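Local coordinates for protein serine acetyltransferase (Entamoeba histolytica, PDB 3Q1X) that probably transfers an acetyl group to the hydroxyl of L-serine in cysteine biosynthesis, and binds L-serine in this crystal, at residues S63-L68 with A91-L96; H10-M15 with R42-P47; F130-V135 with E156-Y161; Y29-K32 with L38-L41. All coordinates share one frame; numbering follows the deposited sequence.

Contacts 1, 2 and 3 are buried and apolar, while contact 4 lies at the surface and is polar. Contacts 1 and 2 pack helices of the helical N-terminal region, with centres about 10 Å apart, and they touch through Leu68 on Ile44 and Leu96 on Phe45. Contacts 2 and 4 share helix 36-45: contact 2 uses its C-terminal end, whereas contact 4 uses Gln39 to hold the preceding loop. Contact 3 is nearest the centre of the chain, beside the left-handed beta helix. Contacts 3 and 4 both reach the third subunit. Leucines, valines, an isoleucine, an alanine and a phenylalanine fill the buried contacts, but contact 4 rests on one amide-to-backbone hydrogen bond.

Contact 1 of 4, residues S63-L68 with A91-L96; sequences SELTKL and AILEKL
Leu65 of helix 59-79 packs on Leu93 and Leu96 of helix 82-113. This is plain helix-helix packing in the alpha-helical N-terminal part of a hexapeptide-repeat serine acetyltransferase. The tight side is small. Leu65 and Leu96 reach toward each other tip to tip, and their CD1 methyls are 3.5 Å apart, closer than usual for two carbons. Leu65 throws its CG away from the backbone N (chi1 -175°), which carries the branched end out to the other helix. The backbones stay well separated, with 8.9 Å between Leu65 CA and Leu93 CA, so side chains alone bridge the gap. The outer side is looser and polar. Thr66 points away from the partner helix, and its OG1 turns back to the carbonyl O of Ala62. Lys67 and Glu94 are exposed, and the ion pair of Glu94 OE2 with Lys95 NZ is long at 3.7 Å. Around these leucines, Leu93 also meets Tyr4 and Ile5 of helix 2-18, and Leu96 meets Ile138 of helix 128-144. A single methyl of Leu93 serves both branches of Leu65: Leu93 CD2 lies 3.7 Å from Leu65 CD2 and 3.9 Å from Leu65 CD1.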
loop_
_atom_site.group_PDB
_atom_site.type_symbol
_atom_site.label_atom_id
_atom_site.label_comp_id
_atom_site.label_asym_id
_atom_site.label_seq_id
_atom_site.Cartn_x
_atom_site.Cartn_y
_atom_site.Cartn_z
ATOM N N SER A 63 -27.620 -6.072 -15.013
ATOM C CA SER A 63 -27.409 -4.627 -14.904
ATOM C C SER A 63 -25.968 -4.272 -14.520
ATOM O O SER A 63 -25.329 -3.455 -15.186
ATOM C CB SER A 63 -28.402 -4.021 -13.902
ATOM O OG SER A 63 -28.321 -2.603 -13.881
ATOM N N GLU A 64 -25.453 -4.900 -13.464
ATOM C CA GLU A 64 -24.069 -4.662 -13.039
ATOM C C GLU A 64 -23.057 -5.156 -14.066
ATOM O O GLU A 64 -22.040 -4.499 -14.321
ATOM C CB GLU A 64 -23.792 -5.303 -11.674
ATOM C CG GLU A 64 -24.720 -4.840 -10.542
ATOM C CD GLU A 64 -24.566 -3.369 -10.155
ATOM O OE1 GLU A 64 -23.573 -2.711 -10.540
ATOM O OE2 GLU A 64 -25.462 -2.869 -9.445
ATOM N N LEU A 65 -23.352 -6.304 -14.674
ATOM C CA LEU A 65 -22.467 -6.866 -15.687
ATOM C C LEU A 65 -22.346 -5.927 -16.891
ATOM O O LEU A 65 -21.255 -5.764 -17.450
ATOM C CB LEU A 65 -22.937 -8.264 -16.109
ATOM C CG LEU A 65 -22.042 -9.032 -17.077
ATOM C CD1 LEU A 65 -20.607 -9.096 -16.571
ATOM C CD2 LEU A 65 -22.592 -10.432 -17.324
ATOM N N THR A 66 -23.468 -5.309 -17.273
ATOM C CA THR A 66 -23.515 -4.314 -18.349
ATOM C C THR A 66 -22.657 -3.091 -18.016
ATOM O O THR A 66 -21.898 -2.614 -18.865
ATOM C CB THR A 66 -24.981 -3.881 -18.637
ATOM O OG1 THR A 66 -25.739 -5.038 -19.009
ATOM C CG2 THR A 66 -25.056 -2.845 -19.776
ATOM N N LYS A 67 -22.783 -2.589 -16.787
ATOM C CA LYS A 67 -21.986 -1.441 -16.352
ATOM C C LYS A 67 -20.497 -1.750 -16.432
ATOM O O LYS A 67 -19.717 -0.926 -16.919
ATOM C CB LYS A 67 -22.359 -0.996 -14.937
ATOM C CG LYS A 67 -23.728 -0.356 -14.824
ATOM C CD LYS A 67 -23.810 0.494 -13.559
ATOM C CE LYS A 67 -25.166 0.382 -12.871
ATOM N NZ LYS A 67 -26.284 0.933 -13.681
ATOM N N LEU A 68 -20.115 -2.938 -15.966
ATOM C CA LEU A 68 -18.726 -3.407 -16.061
ATOM C C LEU A 68 -18.247 -3.556 -17.504
ATOM O O LEU A 68 -17.163 -3.086 -17.851
ATOM C CB LEU A 68 -18.532 -4.731 -15.317
ATOM C CG LEU A 68 -17.086 -5.249 -15.240
ATOM C CD1 LEU A 68 -16.164 -4.323 -14.441
ATOM C CD2 LEU A 68 -17.047 -6.652 -14.695
ATOM N N ALA A 91 -14.559 -12.107 -24.885
ATOM C CA ALA A 91 -13.711 -13.119 -24.242
ATOM C C ALA A 91 -13.812 -13.128 -22.719
ATOM O O ALA A 91 -13.850 -14.197 -22.102
ATOM C CB ALA A 91 -12.286 -12.952 -24.657
ATOM N N ILE A 92 -13.835 -11.948 -22.105
ATOM C CA ILE A 92 -14.094 -11.854 -20.663
ATOM C C ILE A 92 -15.457 -12.472 -20.316
ATOM O O ILE A 92 -15.553 -13.369 -19.468
ATOM C CB ILE A 92 -14.052 -10.389 -20.142
ATOM C CG1 ILE A 92 -12.642 -9.814 -20.241
ATOM C CG2 ILE A 92 -14.501 -10.324 -18.691
ATOM C CD1 ILE A 92 -12.587 -8.294 -20.199
ATOM N N LEU A 93 -16.504 -11.990 -20.984
ATOM C CA LEU A 93 -17.853 -12.509 -20.769
ATOM C C LEU A 93 -17.896 -14.037 -20.863
ATOM O O LEU A 93 -18.424 -14.702 -19.957
ATOM C CB LEU A 93 -18.853 -11.851 -21.732
ATOM C CG LEU A 93 -19.305 -10.430 -21.373
ATOM C CD1 LEU A 93 -19.929 -9.741 -22.578
ATOM C CD2 LEU A 93 -20.265 -10.424 -20.178
ATOM N N GLU A 94 -17.312 -14.579 -21.933
ATOM C CA GLU A 94 -17.183 -16.027 -22.134
ATOM C C GLU A 94 -16.629 -16.768 -20.916
ATOM O O GLU A 94 -17.161 -17.810 -20.530
ATOM C CB GLU A 94 -16.298 -16.309 -23.344
ATOM C CG GLU A 94 -16.282 -17.770 -23.773
ATOM C CD GLU A 94 -15.217 -18.075 -24.817
ATOM O OE1 GLU A 94 -14.674 -17.130 -25.441
ATOM O OE2 GLU A 94 -14.918 -19.270 -25.020
ATOM N N LYS A 95 -15.574 -16.210 -20.316
ATOM C CA LYS A 95 -14.870 -16.846 -19.201
ATOM C C LYS A 95 -15.478 -16.605 -17.818
ATOM O O LYS A 95 -15.036 -17.214 -16.850
ATOM C CB LYS A 95 -13.402 -16.387 -19.176
ATOM C CG LYS A 95 -12.550 -16.902 -20.324
ATOM C CD LYS A 95 -12.000 -18.298 -20.052
ATOM C CE LYS A 95 -11.312 -18.832 -21.291
ATOM N NZ LYS A 95 -12.293 -19.230 -22.346
ATOM N N LEU A 96 -16.474 -15.726 -17.698
ATOM C CA LEU A 96 -16.964 -15.358 -16.350
ATOM C C LEU A 96 -17.515 -16.526 -15.516
ATOM O O LEU A 96 -17.255 -16.587 -14.301
ATOM C CB LEU A 96 -17.952 -14.178 -16.392
ATOM C CG LEU A 96 -17.318 -12.845 -16.791
ATOM C CD1 LEU A 96 -18.387 -11.761 -16.902
ATOM C CD2 LEU A 96 -16.235 -12.417 -15.805
#

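Contact 2 of 4, residues H10-M15 with R42-P47; sequences HQLYEM and RKIFFP
Leu12 joins helix 2-18 to Ile44 and Phe45 at the end of helix 36-45. Before it in sequence, His10 takes no part in the contact. Its ring has Glu14 CG 3.8 Å above one face, offset toward the rim, and its ND1 is hydrogen-bonded to Glu58 OE1. Gln11 rests on Pro97 of helix 82-113. Leu12 is the residue that points at the other segment, and its two methyls divide the work. CD1 meets Ile44 CG2 at 3.8 Å, with the two side chains crossing at a slant. CD2 comes to the edge of the Phe45 ring, near the ring plane, 4.3 Å from CE1. The Phe45 side chain starts away from helix 2-18, yet its ring swings back far enough to offer that edge. The carbonyl O of Leu96 also sits here, packed against both Phe45 CE1 and Leu12 CD2. Next, Tyr13 starts away from helix 36-45, and its side chain touches Ile61 of helix 59-79. Met15 lies on Arg101 of helix 82-113. On the partner side the helix ends at Phe45, and Phe46 leaves helical geometry, although its N still bonds to Arg42 O at 3.0 Å. The contact is wholly apolar. It depends on shape and burial, and has no directional bond to fix an exact register between the two helices.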
loop_
_atom_site.group_PDB
_atom_site.type_symbol
_atom_site.label_atom_id
_atom_site.label_comp_id
_atom_site.label_asym_id
_atom_site.label_seq_id
_atom_site.Cartn_x
_atom_site.Cartn_y
_atom_site.Cartn_z
ATOM N N HIS A 10 -27.533 -14.830 -16.879
ATOM C CA HIS A 10 -28.431 -15.934 -16.562
ATOM C C HIS A 10 -27.673 -17.124 -15.961
ATOM O O HIS A 10 -28.103 -17.670 -14.944
ATOM C CB HIS A 10 -29.240 -16.373 -17.785
ATOM C CG HIS A 10 -30.113 -17.561 -17.520
ATOM N ND1 HIS A 10 -31.256 -17.486 -16.754
ATOM C CD2 HIS A 10 -29.993 -18.858 -17.891
ATOM C CE1 HIS A 10 -31.809 -18.684 -16.674
ATOM N NE2 HIS A 10 -31.063 -19.534 -17.355
ATOM N N GLN A 11 -26.562 -17.517 -16.591
ATOM C CA GLN A 11 -25.730 -18.630 -16.113
ATOM C C GLN A 11 -25.149 -18.353 -14.722
ATOM O O GLN A 11 -25.263 -19.188 -13.826
ATOM C CB GLN A 11 -24.618 -18.981 -17.115
ATOM C CG GLN A 11 -23.658 -20.057 -16.595
ATOM C CD GLN A 11 -22.757 -20.659 -17.662
ATOM O OE1 GLN A 11 -22.621 -20.125 -18.765
ATOM N NE2 GLN A 11 -22.113 -21.774 -17.321
ATOM N N LEU A 12 -24.550 -17.175 -14.556
ATOM C CA LEU A 12 -24.015 -16.729 -13.263
ATOM C C LEU A 12 -25.093 -16.704 -12.170
ATOM O O LEU A 12 -24.834 -17.072 -11.017
ATOM C CB LEU A 12 -23.360 -15.351 -13.405
ATOM C CG LEU A 12 -22.024 -15.250 -14.155
ATOM C CD1 LEU A 12 -21.650 -13.787 -14.383
ATOM C CD2 LEU A 12 -20.890 -15.980 -13.442
ATOM N N TYR A 13 -26.302 -16.290 -12.535
ATOM C CA TYR A 13 -27.407 -16.274 -11.578
ATOM C C TYR A 13 -27.807 -17.678 -11.118
ATOM O O TYR A 13 -28.043 -17.903 -9.923
ATOM C CB TYR A 13 -28.614 -15.520 -12.145
ATOM C CG TYR A 13 -29.776 -15.444 -11.182
ATOM C CD1 TYR A 13 -29.715 -14.636 -10.047
ATOM C CD2 TYR A 13 -30.936 -16.188 -11.404
ATOM C CE1 TYR A 13 -30.782 -14.570 -9.153
ATOM C CE2 TYR A 13 -32.008 -16.127 -10.521
ATOM C CZ TYR A 13 -31.923 -15.315 -9.399
ATOM O OH TYR A 13 -32.980 -15.254 -8.523
ATOM N N GLU A 14 -27.887 -18.610 -12.069
ATOM C CA GLU A 14 -28.205 -20.010 -11.786
ATOM C C GLU A 14 -27.131 -20.665 -10.918
ATOM O O GLU A 14 -27.441 -21.476 -10.038
ATOM C CB GLU A 14 -28.395 -20.791 -13.092
ATOM C CG GLU A 14 -29.737 -20.543 -13.788
ATOM C CD GLU A 14 -30.934 -21.016 -12.967
ATOM O OE1 GLU A 14 -30.980 -22.209 -12.594
ATOM O OE2 GLU A 14 -31.835 -20.191 -12.696
ATOM N N MET A 15 -25.873 -20.308 -11.170
ATOM C CA MET A 15 -24.759 -20.765 -10.341
ATOM C C MET A 15 -24.905 -20.230 -8.920
ATOM O O MET A 15 -24.742 -20.977 -7.956
ATOM C CB MET A 15 -23.424 -20.330 -10.941
ATOM C CG MET A 15 -23.049 -21.099 -12.198
ATOM S SD MET A 15 -21.824 -20.216 -13.167
ATOM C CE MET A 15 -20.317 -20.824 -12.436
ATOM N N ARG A 42 -17.255 -7.611 -7.547
ATOM C CA ARG A 42 -17.740 -8.026 -6.221
ATOM C C ARG A 42 -19.257 -8.300 -6.249
ATOM O O ARG A 42 -19.714 -9.327 -5.747
ATOM C CB ARG A 42 -17.343 -7.011 -5.123
ATOM C CG ARG A 42 -15.812 -6.915 -4.892
ATOM C CD ARG A 42 -15.308 -6.617 -3.465
ATOM N NE ARG A 42 -15.633 -5.286 -2.968
ATOM C CZ ARG A 42 -15.002 -4.620 -1.990
ATOM N NH1 ARG A 42 -13.913 -5.087 -1.370
ATOM N NH2 ARG A 42 -15.459 -3.435 -1.643
ATOM N N LYS A 43 -20.015 -7.395 -6.871
ATOM C CA LYS A 43 -21.475 -7.507 -6.963
ATOM C C LYS A 43 -21.899 -8.666 -7.855
ATOM O O LYS A 43 -22.839 -9.402 -7.533
ATOM C CB LYS A 43 -22.095 -6.198 -7.470
ATOM C CG LYS A 43 -22.092 -5.087 -6.430
ATOM C CD LYS A 43 -22.818 -3.838 -6.901
ATOM C CE LYS A 43 -23.087 -2.916 -5.721
ATOM N NZ LYS A 43 -23.317 -1.509 -6.135
ATOM N N ILE A 44 -21.188 -8.823 -8.970
ATOM C CA ILE A 44 -21.476 -9.851 -9.970
ATOM C C ILE A 44 -21.242 -11.267 -9.438
ATOM O O ILE A 44 -22.093 -12.149 -9.595
ATOM C CB ILE A 44 -20.623 -9.617 -11.244
ATOM C CG1 ILE A 44 -20.974 -8.259 -11.883
ATOM C CG2 ILE A 44 -20.787 -10.769 -12.238
ATOM C CD1 ILE A 44 -19.965 -7.762 -12.918
ATOM N N PHE A 45 -20.085 -11.480 -8.814
ATOM C CA PHE A 45 -19.705 -12.802 -8.317
ATOM C C PHE A 45 -20.284 -13.165 -6.956
ATOM O O PHE A 45 -20.592 -14.329 -6.721
ATOM C CB PHE A 45 -18.182 -12.959 -8.277
ATOM C CG PHE A 45 -17.536 -13.073 -9.633
ATOM C CD1 PHE A 45 -18.061 -13.914 -10.615
ATOM C CD2 PHE A 45 -16.375 -12.360 -9.913
ATOM C CE1 PHE A 45 -17.447 -14.016 -11.871
ATOM C CE2 PHE A 45 -15.746 -12.466 -11.153
ATOM C CZ PHE A 45 -16.283 -13.294 -12.135
ATOM N N PHE A 46 -20.402 -12.181 -6.065
ATOM C CA PHE A 46 -20.905 -12.422 -4.706
ATOM C C PHE A 46 -21.928 -11.371 -4.262
ATOM O O PHE A 46 -21.683 -10.615 -3.308
ATOM C CB PHE A 46 -19.727 -12.521 -3.722
ATOM C CG PHE A 46 -18.673 -13.508 -4.145
ATOM C CD1 PHE A 46 -18.863 -14.872 -3.951
ATOM C CD2 PHE A 46 -17.504 -13.075 -4.765
ATOM C CE1 PHE A 46 -17.903 -15.792 -4.360
ATOM C CE2 PHE A 46 -16.532 -13.987 -5.177
ATOM C CZ PHE A 46 -16.731 -15.347 -4.976
ATOM N N PRO A 47 -23.093 -11.324 -4.948
ATOM C CA PRO A 47 -24.092 -10.280 -4.693
ATOM C C PRO A 47 -24.623 -10.215 -3.256
ATOM O O PRO A 47 -24.971 -9.134 -2.802
ATOM C CB PRO A 47 -25.229 -10.635 -5.655
ATOM C CG PRO A 47 -25.003 -12.061 -6.032
ATOM C CD PRO A 47 -23.525 -12.228 -6.030
#

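Contact 3 of 4, residues F130-V135 with E156-Y161; sequences FQAVIV and ESVHSY
Gln131 NE2 is gripped by two backbone carbonyls, Ile124 O and Tyr127 O. At the other end of the amide, Gln131 OE1 takes a probable hydrogen bond from Arg42 NH1. This buried amide ties the start of helix 128-144 to the chain before it and to helix 36-45. From the next residue on, the same helix packs closely on helix 150-162, which leads into the left-handed beta helix. Ala132 and Val158 come near, with their CA atoms 5.7 Å apart, as the small alanine side chain permits. Val158 does most of the touching, with a different methyl for each partner. Its CG1 stands away from its own backbone N (chi1 169°) and presses on Ala132, 3.6 Å from CB. Its CG2 goes to Val135. The two valines slide past each other in opposite directions, and the packing is tight there. Leu38 of helix 36-45 touches both Val135 and Tyr161, so a third helix borders the pair. Phe35 lies against Val158.

The far side of helix 150-162 faces the other subunits of the trimer. His159 NE2 bonds to His180 O of the second subunit. Ser160 OG bonds to Tyr161 O of the second subunit, and Tyr161 O receives the matching bond from Ser160 OG of the third. At the tightest point of the helix pair, Val158 CG2 lies 3.5 Å from Val135 CB and 3.5 Å from Val135 CG1.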
loop_
_atom_site.group_PDB
_atom_site.type_symbol
_atom_site.label_atom_id
_atom_site.label_comp_id
_atom_site.label_asym_id
_atom_site.label_seq_id
_atom_site.Cartn_x
_atom_site.Cartn_y
_atom_site.Cartn_z
ATOM N N PHE A 130 -7.779 -11.862 -1.734
ATOM C CA PHE A 130 -8.966 -12.253 -2.502
ATOM C C PHE A 130 -9.487 -11.142 -3.424
ATOM O O PHE A 130 -9.869 -11.413 -4.560
ATOM C CB PHE A 130 -10.071 -12.816 -1.611
ATOM C CG PHE A 130 -11.195 -13.426 -2.395
ATOM C CD1 PHE A 130 -10.988 -14.591 -3.133
ATOM C CD2 PHE A 130 -12.440 -12.809 -2.444
ATOM C CE1 PHE A 130 -12.015 -15.146 -3.891
ATOM C CE2 PHE A 130 -13.481 -13.366 -3.190
ATOM C CZ PHE A 130 -13.267 -14.525 -3.919
ATOM N N GLN A 131 -9.456 -9.896 -2.952
ATOM C CA GLN A 131 -9.829 -8.763 -3.803
ATOM C C GLN A 131 -8.934 -8.699 -5.037
ATOM O O GLN A 131 -9.399 -8.491 -6.157
ATOM C CB GLN A 131 -9.758 -7.443 -3.029
ATOM C CG GLN A 131 -10.438 -7.473 -1.654
ATOM C CD GLN A 131 -11.871 -7.980 -1.716
ATOM O OE1 GLN A 131 -12.671 -7.500 -2.525
ATOM N NE2 GLN A 131 -12.202 -8.954 -0.873
ATOM N N ALA A 132 -7.643 -8.932 -4.817
ATOM C CA ALA A 132 -6.647 -8.908 -5.879
ATOM C C ALA A 132 -6.919 -10.006 -6.910
ATOM O O ALA A 132 -6.910 -9.754 -8.108
ATOM C CB ALA A 132 -5.268 -9.092 -5.285
ATOM N N VAL A 133 -7.167 -11.222 -6.428
ATOM C CA VAL A 133 -7.374 -12.360 -7.323
ATOM C C VAL A 133 -8.638 -12.229 -8.172
ATOM O O VAL A 133 -8.622 -12.638 -9.328
ATOM C CB VAL A 133 -7.285 -13.746 -6.594
ATOM C CG1 VAL A 133 -5.893 -13.956 -6.015
ATOM C CG2 VAL A 133 -8.338 -13.901 -5.546
ATOM N N ILE A 134 -9.699 -11.640 -7.605
ATOM C CA ILE A 134 -10.930 -11.325 -8.342
ATOM C C ILE A 134 -10.633 -10.501 -9.589
ATOM O O ILE A 134 -11.091 -10.819 -10.684
ATOM C CB ILE A 134 -11.940 -10.533 -7.476
ATOM C CG1 ILE A 134 -12.552 -11.402 -6.378
ATOM C CG2 ILE A 134 -13.046 -9.945 -8.328
ATOM C CD1 ILE A 134 -13.467 -10.622 -5.417
ATOM N N VAL A 135 -9.875 -9.427 -9.398
ATOM C CA VAL A 135 -9.548 -8.534 -10.490
ATOM C C VAL A 135 -8.511 -9.201 -11.397
ATOM O O VAL A 135 -8.652 -9.169 -12.614
ATOM C CB VAL A 135 -9.110 -7.153 -9.973
ATOM C CG1 VAL A 135 -8.734 -6.248 -11.117
ATOM C CG2 VAL A 135 -10.226 -6.517 -9.116
ATOM N N GLU A 156 -2.776 -2.207 -11.619
ATOM C CA GLU A 156 -2.197 -1.120 -10.823
ATOM C C GLU A 156 -3.199 -0.512 -9.822
ATOM O O GLU A 156 -2.803 -0.006 -8.755
ATOM C CB GLU A 156 -1.578 -0.041 -11.716
ATOM C CG GLU A 156 -0.250 -0.451 -12.373
ATOM C CD GLU A 156 0.797 -0.963 -11.402
ATOM O OE1 GLU A 156 0.839 -0.516 -10.235
ATOM O OE2 GLU A 156 1.596 -1.818 -11.825
ATOM N N SER A 157 -4.490 -0.577 -10.148
ATOM C CA SER A 157 -5.535 -0.271 -9.161
ATOM C C SER A 157 -5.489 -1.255 -7.986
ATOM O O SER A 157 -5.520 -0.856 -6.822
ATOM C CB SER A 157 -6.924 -0.255 -9.792
ATOM O OG SER A 157 -7.078 0.841 -10.671
ATOM N N VAL A 158 -5.401 -2.545 -8.307
ATOM C CA VAL A 158 -5.196 -3.589 -7.299
ATOM C C VAL A 158 -3.914 -3.326 -6.488
ATOM O O VAL A 158 -3.932 -3.364 -5.252
ATOM C CB VAL A 158 -5.142 -4.982 -7.958
ATOM C CG1 VAL A 158 -4.656 -6.017 -6.967
ATOM C CG2 VAL A 158 -6.508 -5.367 -8.552
ATOM N N HIS A 159 -2.833 -2.993 -7.193
ATOM C CA HIS A 159 -1.552 -2.657 -6.601
ATOM C C HIS A 159 -1.679 -1.551 -5.535
ATOM O O HIS A 159 -1.173 -1.689 -4.422
ATOM C CB HIS A 159 -0.613 -2.261 -7.752
ATOM C CG HIS A 159 0.849 -2.291 -7.427
ATOM N ND1 HIS A 159 1.379 -2.946 -6.336
ATOM C CD2 HIS A 159 1.902 -1.774 -8.102
ATOM C CE1 HIS A 159 2.692 -2.798 -6.336
ATOM N NE2 HIS A 159 3.036 -2.093 -7.397
ATOM N N SER A 160 -2.398 -0.475 -5.860
ATOM C CA SER A 160 -2.584 0.651 -4.924
ATOM C C SER A 160 -3.456 0.278 -3.726
ATOM O O SER A 160 -3.201 0.697 -2.593
ATOM C CB SER A 160 -3.198 1.856 -5.647
ATOM O OG SER A 160 -2.342 2.351 -6.666
ATOM N N TYR A 161 -4.487 -0.519 -3.994
ATOM C CA TYR A 161 -5.460 -0.891 -2.958
ATOM C C TYR A 161 -4.949 -1.919 -1.926
ATOM O O TYR A 161 -5.310 -1.837 -0.748
ATOM C CB TYR A 161 -6.770 -1.349 -3.624
ATOM C CG TYR A 161 -7.908 -1.527 -2.651
ATOM C CD1 TYR A 161 -8.474 -0.422 -2.007
ATOM C CD2 TYR A 161 -8.407 -2.790 -2.354
ATOM C CE1 TYR A 161 -9.514 -0.572 -1.097
ATOM C CE2 TYR A 161 -9.457 -2.957 -1.442
ATOM C CZ TYR A 161 -10.006 -1.842 -0.829
ATOM O OH TYR A 161 -11.030 -2.002 0.083
#

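Contact 4 of 4, residues Y29-K32 with L38-L41; sequences YPHK and LQKL
Gln39 extends away from its helix at the first torsion (chi1 -177°) and then bends at the second (chi2 80°), which brings its amide up to the carbonyl of Lys32. His31 likewise sets its ring opposite its own backbone N, and the ring end arrives beside the same amide. The bond that results runs from Gln39 NE2 to Lys32 O at 3.1 Å, with an N-H...O angle of 154°. The acceptor lies in the plane of the Gln39 amide, and the donor lies in the plane of the Lys32 carbonyl. The other end of the amide is also used: Gln39 OE1 accepts from Val34 N. One side chain thus pins two backbone groups of the loop that leads into its own helix. Gln39 OE1 is 3.3 Å from Lys32 O, but both are acceptors and do not bond. The His31 ring stands nearly perpendicular to the amide, with its NE2 3.9 Å from Gln39 NE2, a loose contact at an exposed residue. The loop reaches Arg125 of helix 120-126 through Tyr29 and Lys32, and the Tyr29 ring meets Tyr79 of the third subunit edge-to-face. Behind Gln39, helix 36-45 lies between two others: Leu38 and Leu41 pack on helix 128-144, and Lys40 and Leu41 touch Leu68 of helix 59-79.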
loop_
_atom_site.group_PDB
_atom_site.type_symbol
_atom_site.label_atom_id
_atom_site.label_comp_id
_atom_site.label_asym_id
_atom_site.label_seq_id
_atom_site.Cartn_x
_atom_site.Cartn_y
_atom_site.Cartn_z
ATOM N N TYR A 29 -24.791 -6.055 4.367
ATOM C CA TYR A 29 -23.480 -5.592 4.790
ATOM C C TYR A 29 -23.285 -4.098 4.527
ATOM O O TYR A 29 -23.943 -3.537 3.636
ATOM C CB TYR A 29 -22.399 -6.422 4.088
ATOM C CG TYR A 29 -22.420 -7.884 4.478
ATOM C CD1 TYR A 29 -21.710 -8.334 5.584
ATOM C CD2 TYR A 29 -23.148 -8.817 3.738
ATOM C CE1 TYR A 29 -21.724 -9.667 5.954
ATOM C CE2 TYR A 29 -23.166 -10.162 4.097
ATOM C CZ TYR A 29 -22.451 -10.581 5.202
ATOM O OH TYR A 29 -22.461 -11.905 5.568
ATOM N N PRO A 30 -22.393 -3.442 5.306
ATOM C CA PRO A 30 -22.108 -2.015 5.120
ATOM C C PRO A 30 -21.635 -1.716 3.700
ATOM O O PRO A 30 -20.792 -2.442 3.162
ATOM C CB PRO A 30 -20.974 -1.749 6.119
ATOM C CG PRO A 30 -21.137 -2.809 7.163
ATOM C CD PRO A 30 -21.582 -4.021 6.396
ATOM N N HIS A 31 -22.182 -0.657 3.108
ATOM C CA HIS A 31 -21.852 -0.290 1.735
ATOM C C HIS A 31 -20.452 0.303 1.651
ATOM O O HIS A 31 -20.099 1.222 2.399
ATOM C CB HIS A 31 -22.888 0.678 1.150
ATOM C CG HIS A 31 -22.596 1.095 -0.261
ATOM N ND1 HIS A 31 -21.980 2.290 -0.571
ATOM C CD2 HIS A 31 -22.828 0.473 -1.441
ATOM C CE1 HIS A 31 -21.847 2.386 -1.883
ATOM N NE2 HIS A 31 -22.355 1.297 -2.434
ATOM N N LYS A 32 -19.662 -0.258 0.742
ATOM C CA LYS A 32 -18.306 0.200 0.485
ATOM C C LYS A 32 -18.200 0.723 -0.950
ATOM O O LYS A 32 -18.974 0.321 -1.832
ATOM C CB LYS A 32 -17.298 -0.941 0.711
ATOM C CG LYS A 32 -17.498 -1.798 1.991
ATOM C CD LYS A 32 -17.621 -0.988 3.294
ATOM C CE LYS A 32 -16.371 -0.179 3.620
ATOM N NZ LYS A 32 -15.481 -0.850 4.608
ATOM N N LEU A 38 -13.233 -3.733 -9.295
ATOM C CA LEU A 38 -13.506 -4.502 -8.081
ATOM C C LEU A 38 -14.937 -4.307 -7.577
ATOM O O LEU A 38 -15.598 -5.284 -7.254
ATOM C CB LEU A 38 -12.503 -4.171 -6.968
ATOM C CG LEU A 38 -12.556 -5.007 -5.678
ATOM C CD1 LEU A 38 -12.330 -6.506 -5.946
ATOM C CD2 LEU A 38 -11.538 -4.480 -4.669
ATOM N N GLN A 39 -15.403 -3.060 -7.538
ATOM C CA GLN A 39 -16.769 -2.732 -7.105
ATOM C C GLN A 39 -17.795 -3.565 -7.876
ATOM O O GLN A 39 -18.666 -4.208 -7.282
ATOM C CB GLN A 39 -17.027 -1.229 -7.290
ATOM C CG GLN A 39 -18.390 -0.737 -6.810
ATOM C CD GLN A 39 -18.460 -0.517 -5.311
ATOM O OE1 GLN A 39 -17.502 -0.771 -4.584
ATOM N NE2 GLN A 39 -19.602 -0.038 -4.842
ATOM N N LYS A 40 -17.652 -3.571 -9.199
ATOM C CA LYS A 40 -18.565 -4.279 -10.090
ATOM C C LYS A 40 -18.443 -5.795 -9.977
ATOM O O LYS A 40 -19.449 -6.482 -9.853
ATOM C CB LYS A 40 -18.402 -3.802 -11.539
ATOM C CG LYS A 40 -18.946 -2.390 -11.802
ATOM C CD LYS A 40 -20.243 -2.157 -11.037
ATOM C CE LYS A 40 -20.857 -0.798 -11.317
ATOM N NZ LYS A 40 -21.776 -0.432 -10.202
ATOM N N LEU A 41 -17.215 -6.311 -9.993
ATOM C CA LEU A 41 -17.002 -7.754 -9.964
ATOM C C LEU A 41 -17.421 -8.373 -8.630
ATOM O O LEU A 41 -17.897 -9.514 -8.596
ATOM C CB LEU A 41 -15.555 -8.114 -10.305
ATOM C CG LEU A 41 -15.084 -7.954 -11.754
ATOM C CD1 LEU A 41 -13.567 -7.944 -11.829
ATOM C CD2 LEU A 41 -15.655 -9.055 -12.640
#